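Local coordinates for periplasmic branched-chain amino acid-binding protein (Burkholderia mallei, PDB 3I09) that probably serves as the periplasmic receptor of a branched-chain amino acid ABC transporter, holding a small carboxylate, here acetoacetic acid, between its two lobes, at residues A[10-13]-A[14-18]; A[342-346]-A[347-351]; A[134-138]-A[139-143]. All coordinates share one frame; numbering follows the deposited sequence. Where two conformers were deposited one is given.

The three contacts are local chain turns in different parts of a type I periplasmic binding protein. Contact 1 follows strand 5-11 of the six-stranded mixed sheet and contributes Y17 to the ligand pocket; the side chain of this tyrosine lies about 4 Å from the bound acetoacetic acid. Contact 3 joins helix 124-137 to strand 142-148 of the four-stranded parallel sheet, and contact 2 connects two antiparallel strands, 329-338 and 351-357. None touches another. The nearest atoms of contacts 1 and 2 are about 11 Å apart. Those of contacts 1 and 3 are about 17 Å apart. Between contacts 2 and 3 the nearest atoms are about 13 Å apart. Contacts 2 and 3 supply no residue of the pocket.

Contact 1: residues A[10-13]-A[14-18]; sequences ITDM and SGLYA
A chi1 of 174° sets CG of D12 trans to its own backbone N and swings the carboxylate into the loop formed by S14 to A18, where backbone N-H groups receive it. The result is an Asx turn followed by a type I beta turn from G15 to A18, placed just after strand 5-11 of the type I periplasmic binding protein fold. D12 OD1 takes two bonds: G15 N meets it at 2.7 Å on the syn side, close to the carboxylate plane, while S14 N comes from above that plane at 3.0 Å. The other oxygen, D12 OD2, accepts from Y17 N at 2.9 Å on its anti side, well out of the carboxylate plane, and N54 adds a side-chain bond from outside the loop. Both oxygens are thus gripped by more than one donor, which fixes the rotation of the buried carboxylate and should help to stabilise its negative charge. The beta turn closes through A18 N to G15 O (3.1 Å).

Water takes part as well. One molecule donates to D12 OD1 and to S14 OG, whose hydroxyl is also bonded to D51; a second links T11 OG1, D12 O and Y17 O, tying the strand end to the far side of the turn. Y17 turns its ring away from D12 but keeps CB 3.5 Å from D12 OD2. CG of L16 lies over the centre of one face of that tyrosine ring, 3.6 Å above its plane. Y17 belongs to the acetoacetic acid pocket, and its hydroxyl bonds to that of Y150. D12, bonded to Y17 N, probably acts as a second-shell residue that helps to place Y17. The CA-H of A18 points at D12 O, with A18 CA 3.5 Å from that oxygen.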
loop_
_atom_site.group_PDB
_atom_site.type_symbol
_atom_site.label_atom_id
_atom_site.label_comp_id
_atom_site.label_asym_id
_atom_site.label_seq_id
_atom_site.Cartn_x
_atom_site.Cartn_y
_atom_site.Cartn_z
ATOM N N ILE A 10 10.517 6.400 -6.465
ATOM C CA ILE A 10 9.902 6.146 -7.783
ATOM C C ILE A 10 8.467 5.700 -7.607
ATOM O O ILE A 10 8.171 4.687 -6.937
ATOM C CB ILE A 10 10.663 5.107 -8.610
ATOM C CG1 ILE A 10 12.133 5.463 -8.726
ATOM C CG2 ILE A 10 9.980 4.999 -10.015
ATOM C CD1 ILE A 10 12.972 4.430 -9.525
ATOM N N THR A 11 7.549 6.468 -8.171
ATOM C CA THR A 11 6.132 6.224 -7.994
ATOM C C THR A 11 5.354 6.800 -9.151
ATOM O O THR A 11 5.932 7.399 -10.068
ATOM C CB THR A 11 5.612 6.811 -6.627
ATOM O OG1 THR A 11 4.359 6.187 -6.289
ATOM C CG2 THR A 11 5.447 8.350 -6.680
ATOM N N ASP A 12 4.062 6.538 -9.178
ATOM C CA ASP A 12 3.181 7.148 -10.199
ATOM C C ASP A 12 2.893 8.601 -9.765
ATOM O O ASP A 12 2.200 8.830 -8.766
ATOM C CB ASP A 12 1.863 6.391 -10.290
ATOM C CG ASP A 12 0.851 7.055 -11.221
ATOM O OD1 ASP A 12 1.260 7.923 -11.999
ATOM O OD2 ASP A 12 -0.354 6.683 -11.171
HETATM N N MSE A 13 3.416 9.562 -10.515
HETATM C CA MSE A 13 3.162 10.969 -10.185
HETATM C C MSE A 13 2.152 11.617 -11.113
HETATM O O MSE A 13 1.821 12.791 -10.943
HETATM C CB MSE A 13 4.467 11.757 -10.158
HETATM C CG MSE A 13 5.286 11.436 -8.946
HETATM SE SE MSE A 13 7.022 12.273 -9.040
HETATM C CE MSE A 13 6.506 14.101 -8.698
ATOM N N SER A 14 1.639 10.853 -12.087
ATOM C CA SER A 14 0.772 11.434 -13.116
ATOM C C SER A 14 -0.541 10.718 -13.432
ATOM O O SER A 14 -1.411 11.315 -14.055
ATOM C CB SER A 14 1.566 11.626 -14.425
ATOM O OG SER A 14 2.244 10.453 -14.863
ATOM N N GLY A 15 -0.701 9.464 -13.034
ATOM C CA GLY A 15 -1.871 8.665 -13.405
ATOM C C GLY A 15 -2.811 8.373 -12.229
ATOM O O GLY A 15 -2.951 9.193 -11.299
ATOM N N LEU A 16 -3.444 7.210 -12.275
ATOM C CA LEU A 16 -4.564 6.889 -11.392
ATOM C C LEU A 16 -4.154 6.728 -9.904
ATOM O O LEU A 16 -5.028 6.651 -9.042
ATOM C CB LEU A 16 -5.271 5.634 -11.855
ATOM C CG LEU A 16 -4.629 4.268 -11.556
ATOM C CD1 LEU A 16 -5.612 3.168 -11.921
ATOM C CD2 LEU A 16 -3.298 4.051 -12.310
ATOM N N TYR A 17 -2.854 6.637 -9.618
ATOM C CA TYR A 17 -2.360 6.518 -8.228
ATOM C C TYR A 17 -1.664 7.782 -7.691
ATOM O O TYR A 17 -1.145 7.773 -6.568
ATOM C CB TYR A 17 -1.415 5.309 -8.099
ATOM C CG TYR A 17 -2.054 3.993 -8.479
ATOM C CD1 TYR A 17 -3.321 3.686 -8.078
ATOM C CD2 TYR A 17 -1.346 3.028 -9.235
ATOM C CE1 TYR A 17 -3.908 2.456 -8.399
ATOM C CE2 TYR A 17 -1.919 1.814 -9.576
ATOM C CZ TYR A 17 -3.205 1.527 -9.145
ATOM O OH TYR A 17 -3.814 0.331 -9.451
ATOM N N ALA A 18 -1.705 8.877 -8.445
ATOM C CA ALA A 18 -0.946 10.082 -8.074
ATOM C C ALA A 18 -1.461 10.707 -6.773
ATOM O O ALA A 18 -0.662 11.142 -5.948
ATOM C CB ALA A 18 -0.979 11.134 -9.215
HETATM O O HOH W 1 1.648 7.206 -6.755
HETATM O O HOH W 2 1.251 7.843 -14.809
#

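Contact 2: residues A[342-346]-A[347-351]; sequences SESKE and PWDYY
Three hydrogen bonds between S344-E346 and D349 close the loop that connects strands 329-338 and 351-357, and its tip is a type II beta turn from E346 to D349. P347 and W348 occupy the two central positions, the latter with the positive phi (71°) that such a turn requires. One bond is purely backbone: D349 N donates to E346 O at 3.0 Å, closing the turn. The other two use side chains. D349 OD2 accepts from K345 N at 2.8 Å on its anti side, the N-H lying somewhat out of the carboxylate plane. The aspartate accepts again through its backbone: S344 OG donates to D349 O at 2.7 Å, tilted from the carbonyl plane. D349 thus uses its carbonyl for S344, its carboxylate for K345 and its N-H for E346.

Charge forms the second group. The side chain of E346, bent at chi2 (-85°), folds back across D349, bringing OE2 within 3.5 Å of D349 OD2, with the two carboxylate planes nearly parallel. This proximity of like charges is probably eased by K339, which makes a salt bridge to D349 OD1; it might otherwise raise the proton affinity of one acid. K345 runs alongside D349, but its NZ stays 6.6 Å from D349 OD2, so its backbone N, rather than its ammonium group, serves the aspartate. E343 has its own partner, a salt bridge to K352.

The aromatic residues pack outward: Y350 on helices 233-239 and 241-244, W348 stacked on H237. Just past the turn, Y350 OH stands over one face of the W348 indole, offset toward its rim, while CA of W348 lies 3.5 Å above the plane of the Y350 ring, likewise offset toward the rim.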
loop_
_atom_site.group_PDB
_atom_site.type_symbol
_atom_site.label_atom_id
_atom_site.label_comp_id
_atom_site.label_asym_id
_atom_site.label_seq_id
_atom_site.Cartn_x
_atom_site.Cartn_y
_atom_site.Cartn_z
ATOM N N SER A 342 -24.000 12.018 7.947
ATOM C CA SER A 342 -24.420 12.616 9.226
ATOM C C SER A 342 -23.479 12.295 10.382
ATOM O O SER A 342 -23.606 12.892 11.451
ATOM C CB SER A 342 -25.810 12.125 9.607
ATOM O OG SER A 342 -25.782 10.732 9.826
ATOM N N GLU A 343 -22.584 11.328 10.191
ATOM C CA GLU A 343 -21.614 10.944 11.232
ATOM C C GLU A 343 -20.282 11.691 11.088
ATOM O O GLU A 343 -19.449 11.586 11.964
ATOM C CB GLU A 343 -21.343 9.436 11.199
ATOM C CG GLU A 343 -22.587 8.595 11.450
ATOM C CD GLU A 343 -22.383 7.117 11.250
ATOM O OE1 GLU A 343 -21.581 6.652 10.402
ATOM O OE2 GLU A 343 -23.113 6.382 11.933
ATOM N N SER A 344 -20.095 12.396 9.975
ATOM C CA SER A 344 -18.832 13.041 9.647
ATOM C C SER A 344 -18.856 14.437 10.243
ATOM O O SER A 344 -19.726 15.225 9.907
ATOM C CB SER A 344 -18.615 13.086 8.141
ATOM O OG SER A 344 -17.368 13.671 7.816
ATOM N N LYS A 345 -17.896 14.709 11.127
ATOM C CA LYS A 345 -17.952 15.870 12.024
ATOM C C LYS A 345 -16.960 16.993 11.653
ATOM O O LYS A 345 -17.024 18.091 12.213
ATOM C CB LYS A 345 -17.688 15.421 13.456
ATOM C CG LYS A 345 -18.856 14.581 14.001
ATOM C CD LYS A 345 -18.534 13.961 15.344
ATOM C CE LYS A 345 -19.721 13.119 15.870
ATOM N NZ LYS A 345 -19.574 12.860 17.354
ATOM N N GLU A 346 -16.071 16.705 10.710
ATOM C CA GLU A 346 -15.232 17.744 10.117
ATOM C C GLU A 346 -14.725 17.211 8.802
ATOM O O GLU A 346 -14.874 16.006 8.522
ATOM C CB GLU A 346 -14.081 18.152 11.036
ATOM C CG GLU A 346 -13.159 16.998 11.412
ATOM C CD GLU A 346 -13.614 16.183 12.589
ATOM O OE1 GLU A 346 -14.246 16.744 13.499
ATOM O OE2 GLU A 346 -13.260 14.975 12.647
ATOM N N PRO A 347 -14.113 18.088 7.984
ATOM C CA PRO A 347 -13.613 17.592 6.705
ATOM C C PRO A 347 -12.643 16.441 6.886
ATOM O O PRO A 347 -11.812 16.436 7.802
ATOM C CB PRO A 347 -12.916 18.818 6.116
ATOM C CG PRO A 347 -13.661 19.974 6.742
ATOM C CD PRO A 347 -13.937 19.539 8.116
ATOM N N TRP A 348 -12.767 15.464 5.994
ATOM C CA TRP A 348 -11.961 14.243 6.001
ATOM C C TRP A 348 -12.245 13.259 7.113
ATOM O O TRP A 348 -11.537 12.254 7.226
ATOM C CB TRP A 348 -10.445 14.518 5.881
ATOM C CG TRP A 348 -10.032 15.354 4.701
ATOM C CD1 TRP A 348 -9.992 16.720 4.653
ATOM C CD2 TRP A 348 -9.469 14.900 3.470
ATOM N NE1 TRP A 348 -9.498 17.147 3.436
ATOM C CE2 TRP A 348 -9.182 16.049 2.686
ATOM C CE3 TRP A 348 -9.245 13.637 2.921
ATOM C CZ2 TRP A 348 -8.628 15.968 1.413
ATOM C CZ3 TRP A 348 -8.697 13.552 1.648
ATOM C CH2 TRP A 348 -8.405 14.721 0.900
ATOM N N ASP A 349 -13.285 13.501 7.912
ATOM C CA ASP A 349 -13.674 12.561 8.968
ATOM C C ASP A 349 -14.512 11.444 8.340
ATOM O O ASP A 349 -15.712 11.570 8.242
ATOM C CB ASP A 349 -14.426 13.314 10.085
ATOM C CG ASP A 349 -15.006 12.405 11.155
ATOM O OD1 ASP A 349 -14.545 11.270 11.278
ATOM O OD2 ASP A 349 -15.898 12.858 11.918
ATOM N N TYR A 350 -13.866 10.359 7.905
ATOM C CA TYR A 350 -14.542 9.361 7.098
ATOM C C TYR A 350 -14.712 7.985 7.735
ATOM O O TYR A 350 -15.555 7.212 7.241
ATOM C CB TYR A 350 -13.800 9.165 5.756
ATOM C CG TYR A 350 -13.658 10.383 4.866
ATOM C CD1 TYR A 350 -14.544 11.456 4.933
ATOM C CD2 TYR A 350 -12.699 10.418 3.850
ATOM C CE1 TYR A 350 -14.439 12.534 4.062
ATOM C CE2 TYR A 350 -12.582 11.518 2.993
ATOM C CZ TYR A 350 -13.423 12.560 3.120
ATOM O OH TYR A 350 -13.311 13.645 2.291
ATOM N N TYR A 351 -13.939 7.654 8.774
ATOM C CA TYR A 351 -13.808 6.283 9.261
ATOM C C TYR A 351 -14.355 6.030 10.651
ATOM O O TYR A 351 -14.176 6.862 11.531
ATOM C CB TYR A 351 -12.334 5.951 9.382
ATOM C CG TYR A 351 -11.502 6.114 8.150
ATOM C CD1 TYR A 351 -11.555 5.175 7.130
ATOM C CD2 TYR A 351 -10.599 7.159 8.039
ATOM C CE1 TYR A 351 -10.746 5.283 6.029
ATOM C CE2 TYR A 351 -9.793 7.287 6.922
ATOM C CZ TYR A 351 -9.882 6.356 5.917
ATOM O OH TYR A 351 -9.089 6.472 4.805
#

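Contact 3: residues A[134-138]-A[139-143]; sequences AVVKQ and GGKTW
V136 O, a carbonyl in the last turn of helix 124-137, accepts two hydrogen bonds from opposite faces of its plane in the K141 conformer described, one of two. G139 N reaches it at 3.0 Å, and K141 NZ at 2.9 Å from the other face. The first of these belongs to a Schellman motif: G139 leaves the helix with a positive phi of 103°, and G140 N bonds back to V135 O at 2.9 Å. The lysine arrives because its chain, bent at chi2 (-55°), turns back over the helix end; its ammonium group thus sits on a C-terminal carbonyl, where the helix dipole should favour a positive charge. CD meets V136 CG1 where the two side chains cross at about a right angle.

G140, the centre of an inverse gamma turn, offers its own carbonyl to the next strand. W143 NE1 donates to G140 O at 2.9 Å, a bond tilted from the indole plane, and V136 CA adds a CA-H...O contact to the same oxygen. The two valines touch the indole obliquely, V135 CG1 3.6 Å from W143 CZ2 and V136 CG2 near NE1. W143 also packs on T160 and V164 of helix 151-166 and on I198. The turn thus joins helix 124-137 to strand 142-148, which lies between strands 170-177 and 198-202 in the parallel sheet.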
loop_
_atom_site.group_PDB
_atom_site.type_symbol
_atom_site.label_atom_id
_atom_site.label_comp_id
_atom_site.label_asym_id
_atom_site.label_seq_id
_atom_site.Cartn_x
_atom_site.Cartn_y
_atom_site.Cartn_z
ATOM N N ALA A 134 -13.971 -10.361 7.097
ATOM C CA ALA A 134 -15.035 -9.598 7.729
ATOM C C ALA A 134 -16.345 -9.697 6.922
ATOM O O ALA A 134 -17.422 -9.935 7.496
ATOM C CB ALA A 134 -14.621 -8.138 7.928
ATOM N N VAL A 135 -16.247 -9.555 5.613
ATOM C CA VAL A 135 -17.426 -9.618 4.753
ATOM C C VAL A 135 -18.016 -11.043 4.746
ATOM O O VAL A 135 -19.238 -11.199 4.878
ATOM C CB VAL A 135 -17.116 -9.113 3.338
ATOM C CG1 VAL A 135 -18.284 -9.332 2.356
ATOM C CG2 VAL A 135 -16.733 -7.631 3.368
ATOM N N VAL A 136 -17.176 -12.067 4.633
ATOM C CA VAL A 136 -17.678 -13.463 4.635
ATOM C C VAL A 136 -18.327 -13.766 5.987
ATOM O O VAL A 136 -19.405 -14.383 6.045
ATOM C CB VAL A 136 -16.572 -14.507 4.332
ATOM C CG1 VAL A 136 -17.144 -15.942 4.435
ATOM C CG2 VAL A 136 -16.005 -14.273 3.001
ATOM N N LYS A 137 -17.717 -13.289 7.073
ATOM C CA LYS A 137 -18.253 -13.537 8.406
ATOM C C LYS A 137 -19.598 -12.848 8.601
ATOM O O LYS A 137 -20.400 -13.353 9.385
ATOM C CB LYS A 137 -17.274 -13.127 9.527
ATOM C CG LYS A 137 -16.429 -14.291 10.088
ATOM C CD LYS A 137 -14.973 -14.269 9.692
ATOM C CE LYS A 137 -14.091 -15.031 10.715
ATOM N NZ LYS A 137 -12.803 -15.566 10.135
ATOM N N GLN A 138 -19.842 -11.743 7.887
ATOM C CA GLN A 138 -21.107 -10.991 7.909
ATOM C C GLN A 138 -22.190 -11.632 7.014
ATOM O O GLN A 138 -23.311 -11.110 6.919
ATOM C CB GLN A 138 -20.914 -9.544 7.408
ATOM C CG GLN A 138 -20.219 -8.490 8.346
ATOM C CD GLN A 138 -19.862 -7.167 7.607
ATOM O OE1 GLN A 138 -19.792 -7.119 6.380
ATOM N NE2 GLN A 138 -19.640 -6.111 8.355
ATOM N N GLY A 139 -21.853 -12.715 6.337
ATOM C CA GLY A 139 -22.796 -13.415 5.455
ATOM C C GLY A 139 -22.600 -13.174 3.968
ATOM O O GLY A 139 -23.418 -13.637 3.156
ATOM N N GLY A 140 -21.525 -12.461 3.594
ATOM C CA GLY A 140 -21.207 -12.266 2.177
ATOM C C GLY A 140 -20.461 -13.522 1.735
ATOM O O GLY A 140 -19.229 -13.532 1.695
ATOM N N LYS A 141 -21.215 -14.569 1.405
ATOM C CA LYS A 141 -20.643 -15.883 1.130
ATOM C C LYS A 141 -20.247 -16.076 -0.326
ATOM O O LYS A 141 -19.230 -16.718 -0.594
ATOM C CB LYS A 141 -21.605 -17.001 1.537
ATOM C CG LYS A 141 -21.980 -17.000 3.016
ATOM C CD LYS A 141 -20.774 -17.047 3.967
ATOM C CE LYS A 141 -21.247 -16.927 5.434
ATOM N NZ LYS A 141 -20.176 -17.118 6.434
ATOM N N THR A 142 -21.038 -15.544 -1.266
ATOM C CA THR A 142 -20.724 -15.721 -2.696
ATOM C C THR A 142 -20.136 -14.470 -3.342
ATOM O O THR A 142 -20.681 -13.375 -3.172
ATOM C CB THR A 142 -21.902 -16.235 -3.563
ATOM O OG1 THR A 142 -22.940 -15.261 -3.630
ATOM C CG2 THR A 142 -22.449 -17.522 -3.008
ATOM N N TRP A 143 -19.051 -14.676 -4.091
ATOM C CA TRP A 143 -18.196 -13.592 -4.629
ATOM C C TRP A 143 -17.969 -13.684 -6.125
ATOM O O TRP A 143 -17.789 -14.777 -6.661
ATOM C CB TRP A 143 -16.808 -13.580 -3.973
ATOM C CG TRP A 143 -16.802 -13.152 -2.544
ATOM C CD1 TRP A 143 -17.472 -13.743 -1.517
ATOM C CD2 TRP A 143 -16.104 -12.040 -1.975
ATOM N NE1 TRP A 143 -17.235 -13.085 -0.346
ATOM C CE2 TRP A 143 -16.391 -12.033 -0.592
ATOM C CE3 TRP A 143 -15.249 -11.054 -2.489
ATOM C CZ2 TRP A 143 -15.862 -11.075 0.280
ATOM C CZ3 TRP A 143 -14.730 -10.121 -1.627
ATOM C CH2 TRP A 143 -15.044 -10.128 -0.260
#